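Local coordinates for ribonucleoside-diphosphate reductase, alpha chain (PDB 6DQX), which probably reduces ribonucleoside diphosphates to deoxyribonucleotides, as the catalytic alpha subunit of a class Id ribonucleotide reductase, at residues Ser135-Ala147 and Lys153-Asp165. Sequence-based numbering, arbitrary orientation.
With EDO (1,2-ethanediol), chain H.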
loop_
_atom_site.group_PDB
_atom_site.type_symbol
_atom_site.label_atom_id
_atom_site.label_comp_id
_atom_site.label_asym_id
_atom_site.label_seq_id
_atom_site.Cartn_x
_atom_site.Cartn_y
_atom_site.Cartn_z
ATOM N N SER A 135 -9.585 -10.446 -3.196
ATOM C CA SER A 135 -9.877 -10.006 -4.542
ATOM C C SER A 135 -10.528 -8.648 -4.503
ATOM O O SER A 135 -11.124 -8.244 -3.478
ATOM C CB SER A 135 -10.819 -11.024 -5.242
ATOM O OG SER A 135 -12.039 -11.111 -4.519
ATOM N N ALA A 136 -10.498 -7.968 -5.637
ATOM C CA ALA A 136 -11.161 -6.688 -5.748
ATOM C C ALA A 136 -11.586 -6.291 -7.141
ATOM O O ALA A 136 -10.992 -6.706 -8.165
ATOM C CB ALA A 136 -10.283 -5.581 -5.109
ATOM N N TYR A 137 -12.611 -5.462 -7.190
ATOM C CA TYR A 137 -13.126 -4.925 -8.450
ATOM C C TYR A 137 -12.560 -3.524 -8.712
ATOM O O TYR A 137 -12.779 -2.622 -7.909
ATOM C CB TYR A 137 -14.642 -4.849 -8.424
ATOM C CG TYR A 137 -15.271 -4.259 -9.664
ATOM C CD1 TYR A 137 -15.136 -4.883 -10.910
ATOM C CD2 TYR A 137 -15.993 -3.084 -9.608
ATOM C CE1 TYR A 137 -15.732 -4.343 -12.055
ATOM C CE2 TYR A 137 -16.576 -2.520 -10.750
ATOM C CZ TYR A 137 -16.438 -3.166 -11.970
ATOM O OH TYR A 137 -17.024 -2.647 -13.105
ATOM N N PHE A 138 -11.929 -3.373 -9.875
ATOM C CA PHE A 138 -11.237 -2.128 -10.320
ATOM C C PHE A 138 -12.012 -1.317 -11.344
ATOM O O PHE A 138 -11.596 -0.197 -11.707
ATOM C CB PHE A 138 -9.862 -2.490 -10.903
ATOM C CG PHE A 138 -8.859 -2.885 -9.878
ATOM C CD1 PHE A 138 -8.924 -4.122 -9.257
ATOM C CD2 PHE A 138 -7.822 -2.020 -9.516
ATOM C CE1 PHE A 138 -8.004 -4.511 -8.316
ATOM C CE2 PHE A 138 -6.905 -2.414 -8.579
ATOM C CZ PHE A 138 -6.979 -3.650 -7.962
ATOM N N GLY A 139 -13.137 -1.844 -11.825
ATOM C CA GLY A 139 -13.800 -1.283 -12.991
ATOM C C GLY A 139 -14.486 0.063 -12.865
ATOM O O GLY A 139 -14.847 0.669 -13.879
ATOM N N ASP A 140 -14.709 0.536 -11.641
ATOM C CA ASP A 140 -15.263 1.872 -11.447
ATOM C C ASP A 140 -14.189 2.939 -11.212
ATOM O O ASP A 140 -14.524 4.112 -11.065
ATOM C CB ASP A 140 -16.330 1.867 -10.340
ATOM C CG ASP A 140 -17.682 1.323 -10.830
ATOM O OD1 ASP A 140 -17.916 1.241 -12.045
ATOM O OD2 ASP A 140 -18.531 1.018 -9.978
ATOM N N ILE A 141 -12.922 2.542 -11.210
ATOM C CA ILE A 141 -11.807 3.512 -11.235
ATOM C C ILE A 141 -11.768 4.175 -12.621
ATOM O O ILE A 141 -11.748 3.504 -13.665
ATOM C CB ILE A 141 -10.458 2.836 -10.916
ATOM C CG1 ILE A 141 -10.471 2.239 -9.502
ATOM C CG2 ILE A 141 -9.314 3.832 -11.066
ATOM C CD1 ILE A 141 -9.312 1.318 -9.207
ATOM N N ARG A 142 -11.707 5.502 -12.655
ATOM C CA ARG A 142 -11.686 6.187 -13.940
ATOM C C ARG A 142 -10.389 5.826 -14.684
ATOM O O ARG A 142 -9.371 5.606 -14.044
ATOM C CB ARG A 142 -11.804 7.691 -13.755
ATOM C CG ARG A 142 -13.240 8.192 -13.627
ATOM C CD ARG A 142 -13.294 9.684 -13.307
ATOM N NE ARG A 142 -12.745 9.966 -11.976
ATOM C CZ ARG A 142 -11.485 10.297 -11.685
ATOM N NH1 ARG A 142 -11.153 10.516 -10.414
ATOM N NH2 ARG A 142 -10.551 10.407 -12.627
ATOM N N PRO A 143 -10.440 5.731 -16.020
ATOM C CA PRO A 143 -9.298 5.274 -16.823
ATOM C C PRO A 143 -8.174 6.308 -16.983
ATOM O O PRO A 143 -8.369 7.488 -16.677
ATOM C CB PRO A 143 -9.928 4.959 -18.176
ATOM C CG PRO A 143 -11.112 5.841 -18.261
ATOM C CD PRO A 143 -11.619 6.013 -16.860
ATOM N N ARG A 144 -7.015 5.843 -17.446
ATOM C CA ARG A 144 -5.840 6.691 -17.631
ATOM C C ARG A 144 -6.229 7.875 -18.514
ATOM O O ARG A 144 -6.878 7.698 -19.543
ATOM C CB ARG A 144 -4.707 5.907 -18.290
ATOM C CG ARG A 144 -3.394 6.672 -18.386
ATOM C CD ARG A 144 -2.323 5.843 -19.071
ATOM N NE ARG A 144 -1.889 4.731 -18.232
ATOM C CZ ARG A 144 -1.073 4.826 -17.180
ATOM N NH1 ARG A 144 -0.574 5.999 -16.770
ATOM N NH2 ARG A 144 -0.760 3.721 -16.506
ATOM N N GLY A 145 -5.856 9.081 -18.084
ATOM C CA GLY A 145 -6.154 10.307 -18.836
ATOM C C GLY A 145 -7.382 11.080 -18.380
ATOM O O GLY A 145 -7.598 12.203 -18.831
ATOM N N SER A 146 -8.200 10.507 -17.500
ATOM C CA SER A 146 -9.383 11.210 -16.973
ATOM C C SER A 146 -8.969 12.402 -16.111
ATOM O O SER A 146 -7.954 12.340 -15.420
ATOM C CB SER A 146 -10.228 10.258 -16.126
ATOM O OG SER A 146 -10.664 9.174 -16.900
ATOM N N ALA A 147 -9.765 13.463 -16.133
ATOM C CA ALA A 147 -9.480 14.670 -15.343
ATOM C C ALA A 147 -9.643 14.413 -13.835
ATOM O O ALA A 147 -10.509 13.632 -13.434
ATOM C CB ALA A 147 -10.390 15.806 -15.786
ATOM N N LYS A 153 -4.477 15.011 -14.558
ATOM C CA LYS A 153 -4.977 13.834 -15.265
ATOM C C LYS A 153 -4.600 12.525 -14.565
ATOM O O LYS A 153 -3.438 12.311 -14.201
ATOM C CB LYS A 153 -4.449 13.802 -16.695
ATOM C CG LYS A 153 -5.071 14.843 -17.612
ATOM C CD LYS A 153 -4.637 14.601 -19.047
ATOM C CE LYS A 153 -5.189 15.645 -19.999
ATOM N NZ LYS A 153 -4.856 15.277 -21.400
ATOM N N SER A 154 -5.588 11.640 -14.421
ATOM C CA SER A 154 -5.423 10.377 -13.698
ATOM C C SER A 154 -4.554 9.376 -14.435
ATOM O O SER A 154 -4.429 9.397 -15.657
ATOM C CB SER A 154 -6.770 9.711 -13.415
ATOM O OG SER A 154 -6.543 8.476 -12.755
ATOM N N ASP A 155 -3.974 8.478 -13.649
ATOM C CA ASP A 155 -3.087 7.443 -14.155
ATOM C C ASP A 155 -3.810 6.110 -14.412
ATOM O O ASP A 155 -3.222 5.199 -14.983
ATOM C CB ASP A 155 -1.951 7.241 -13.170
ATOM C CG ASP A 155 -1.102 8.479 -13.030
ATOM O OD1 ASP A 155 -0.269 8.724 -13.945
ATOM O OD2 ASP A 155 -1.290 9.188 -12.021
ATOM N N GLY A 156 -5.065 6.021 -13.978
ATOM C CA GLY A 156 -5.949 4.912 -14.329
ATOM C C GLY A 156 -5.838 3.722 -13.401
ATOM O O GLY A 156 -5.079 3.726 -12.434
ATOM N N SER A 157 -6.607 2.684 -13.729
ATOM C CA SER A 157 -6.798 1.530 -12.865
ATOM C C SER A 157 -5.597 0.602 -12.795
ATOM O O SER A 157 -5.353 -0.032 -11.762
ATOM C CB SER A 157 -8.016 0.754 -13.366
ATOM O OG SER A 157 -7.789 0.284 -14.696
ATOM N N PHE A 158 -4.856 0.485 -13.896
ATOM C CA PHE A 158 -3.661 -0.348 -13.902
ATOM C C PHE A 158 -2.579 0.191 -12.955
ATOM O O PHE A 158 -1.932 -0.566 -12.213
ATOM C CB PHE A 158 -3.116 -0.496 -15.320
ATOM C CG PHE A 158 -1.875 -1.323 -15.391
ATOM C CD1 PHE A 158 -0.623 -0.727 -15.249
ATOM C CD2 PHE A 158 -1.948 -2.708 -15.541
ATOM C CE1 PHE A 158 0.533 -1.487 -15.271
ATOM C CE2 PHE A 158 -0.800 -3.471 -15.574
ATOM C CZ PHE A 158 0.444 -2.864 -15.440
ATOM N N ASN A 159 -2.398 1.504 -12.978
ATOM C CA ASN A 159 -1.524 2.187 -12.031
ATOM C C ASN A 159 -1.831 1.762 -10.577
ATOM O O ASN A 159 -0.936 1.362 -9.840
ATOM C CB ASN A 159 -1.691 3.707 -12.225
ATOM C CG ASN A 159 -0.904 4.519 -11.214
ATOM O OD1 ASN A 159 0.305 4.500 -11.222
ATOM N ND2 ASN A 159 -1.609 5.233 -10.341
ATOM N N PHE A 160 -3.104 1.808 -10.168
ATOM C CA PHE A 160 -3.450 1.389 -8.799
ATOM C C PHE A 160 -3.277 -0.113 -8.527
ATOM O O PHE A 160 -3.047 -0.513 -7.386
ATOM C CB PHE A 160 -4.854 1.854 -8.399
ATOM C CG PHE A 160 -4.977 3.335 -8.356
ATOM C CD1 PHE A 160 -4.249 4.076 -7.417
ATOM C CD2 PHE A 160 -5.740 3.993 -9.272
ATOM C CE1 PHE A 160 -4.325 5.444 -7.403
ATOM C CE2 PHE A 160 -5.822 5.372 -9.267
ATOM C CZ PHE A 160 -5.115 6.098 -8.322
ATOM N N SER A 161 -3.371 -0.943 -9.560
ATOM C CA SER A 161 -3.110 -2.390 -9.384
ATOM C C SER A 161 -1.694 -2.665 -8.872
ATOM O O SER A 161 -1.489 -3.619 -8.148
ATOM C CB SER A 161 -3.383 -3.178 -10.675
ATOM O OG SER A 161 -2.288 -3.149 -11.586
ATOM N N LYS A 162 -0.733 -1.766 -9.174
ATOM C CA LYS A 162 0.641 -1.889 -8.678
ATOM C C LYS A 162 0.705 -1.880 -7.167
ATOM O O LYS A 162 1.511 -2.569 -6.566
ATOM C CB LYS A 162 1.561 -0.789 -9.271
ATOM C CG LYS A 162 1.664 -0.868 -10.777
ATOM C CD LYS A 162 2.840 -0.084 -11.350
ATOM C CE LYS A 162 2.612 1.398 -11.279
ATOM N NZ LYS A 162 3.704 2.160 -11.950
ATOM N N LEU A 163 -0.194 -1.144 -6.531
ATOM C CA LEU A 163 -0.253 -1.097 -5.092
ATOM C C LEU A 163 -0.619 -2.451 -4.485
ATOM O O LEU A 163 -0.037 -2.905 -3.508
ATOM C CB LEU A 163 -1.284 -0.044 -4.709
ATOM C CG LEU A 163 -1.448 0.455 -3.300
ATOM C CD1 LEU A 163 -0.116 0.670 -2.596
ATOM C CD2 LEU A 163 -2.263 1.744 -3.384
ATOM N N PHE A 164 -1.579 -3.129 -5.102
ATOM C CA PHE A 164 -2.037 -4.410 -4.558
ATOM C C PHE A 164 -1.030 -5.518 -4.808
ATOM O O PHE A 164 -0.809 -6.364 -3.947
ATOM C CB PHE A 164 -3.424 -4.712 -5.114
ATOM C CG PHE A 164 -4.446 -3.728 -4.643
ATOM C CD1 PHE A 164 -5.046 -3.902 -3.400
ATOM C CD2 PHE A 164 -4.735 -2.584 -5.374
ATOM C CE1 PHE A 164 -5.954 -2.967 -2.920
ATOM C CE2 PHE A 164 -5.640 -1.642 -4.900
ATOM C CZ PHE A 164 -6.256 -1.839 -3.666
ATOM N N ASP A 165 -0.406 -5.487 -5.978
ATOM C CA ASP A 165 0.681 -6.400 -6.306
ATOM C C ASP A 165 1.834 -6.280 -5.295
ATOM O O ASP A 165 2.379 -7.281 -4.835
ATOM C CB ASP A 165 1.145 -6.126 -7.736
ATOM C CG ASP A 165 2.127 -7.163 -8.244
ATOM O OD1 ASP A 165 1.717 -8.243 -8.747
ATOM O OD2 ASP A 165 3.320 -6.879 -8.148
HETATM C C1 EDO H . -7.982 9.066 -8.149
HETATM O O1 EDO H . -8.980 10.059 -8.388
HETATM C C2 EDO H . -8.624 7.702 -8.347
HETATM O O2 EDO H . -9.093 7.576 -9.697
HETATM O O HOH W 1 -0.879 8.865 -16.384
#
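Phe-138 turns the edge of its ring toward the face of Phe-164 in an offset T-shaped stack, planes at 85°, with CZ 3.6 Å from Phe-164 CD2. Phe-138 CE2 also lies against Ser-161 CA. Farther along, Ile-141 lays CG2, anti to the backbone N, against Ser-157 CA and Phe-160 CD2, the latter at 4.0 Å.

The contact lies in the beta-alpha-beta crossover in which helix 156-170 links the parallel neighbouring strands 134-137 and 181-186 of the ribonucleotide reductase barrel domain; the loop leaving strand 134-137 lies on the helix through Phe-138 and Ile-141. The same helix also meets the second subunit: Phe-160 packs on Val-170 of that chain, and Asn-159 ND2 donates to its O.

At the helix's N-terminal end the backbones pair directly. Gly-145 N donates to Ser-154 O (2.8 Å), and Ser-154 N to Ser-146 O (2.7 Å), both nearly straight at hydrogen. Ser-154 OG, anti to its own N (chi1 178°), accepts from Gly-156 N in a capping bond, while Gly-156 CA makes a CA-H...O contact of 3.5 Å with Arg-142 O.

Among the charged groups, Asp-155 O lies 3.1 Å above the plane of the Arg-144 guanidinium, over its centre, at an angle too poor for a hydrogen bond from NH1 or NH2. Arg-144 NH2 is salt-bridged to Glu-194; NH1 makes a long salt bridge to Asp-155 OD1 (3.9 Å).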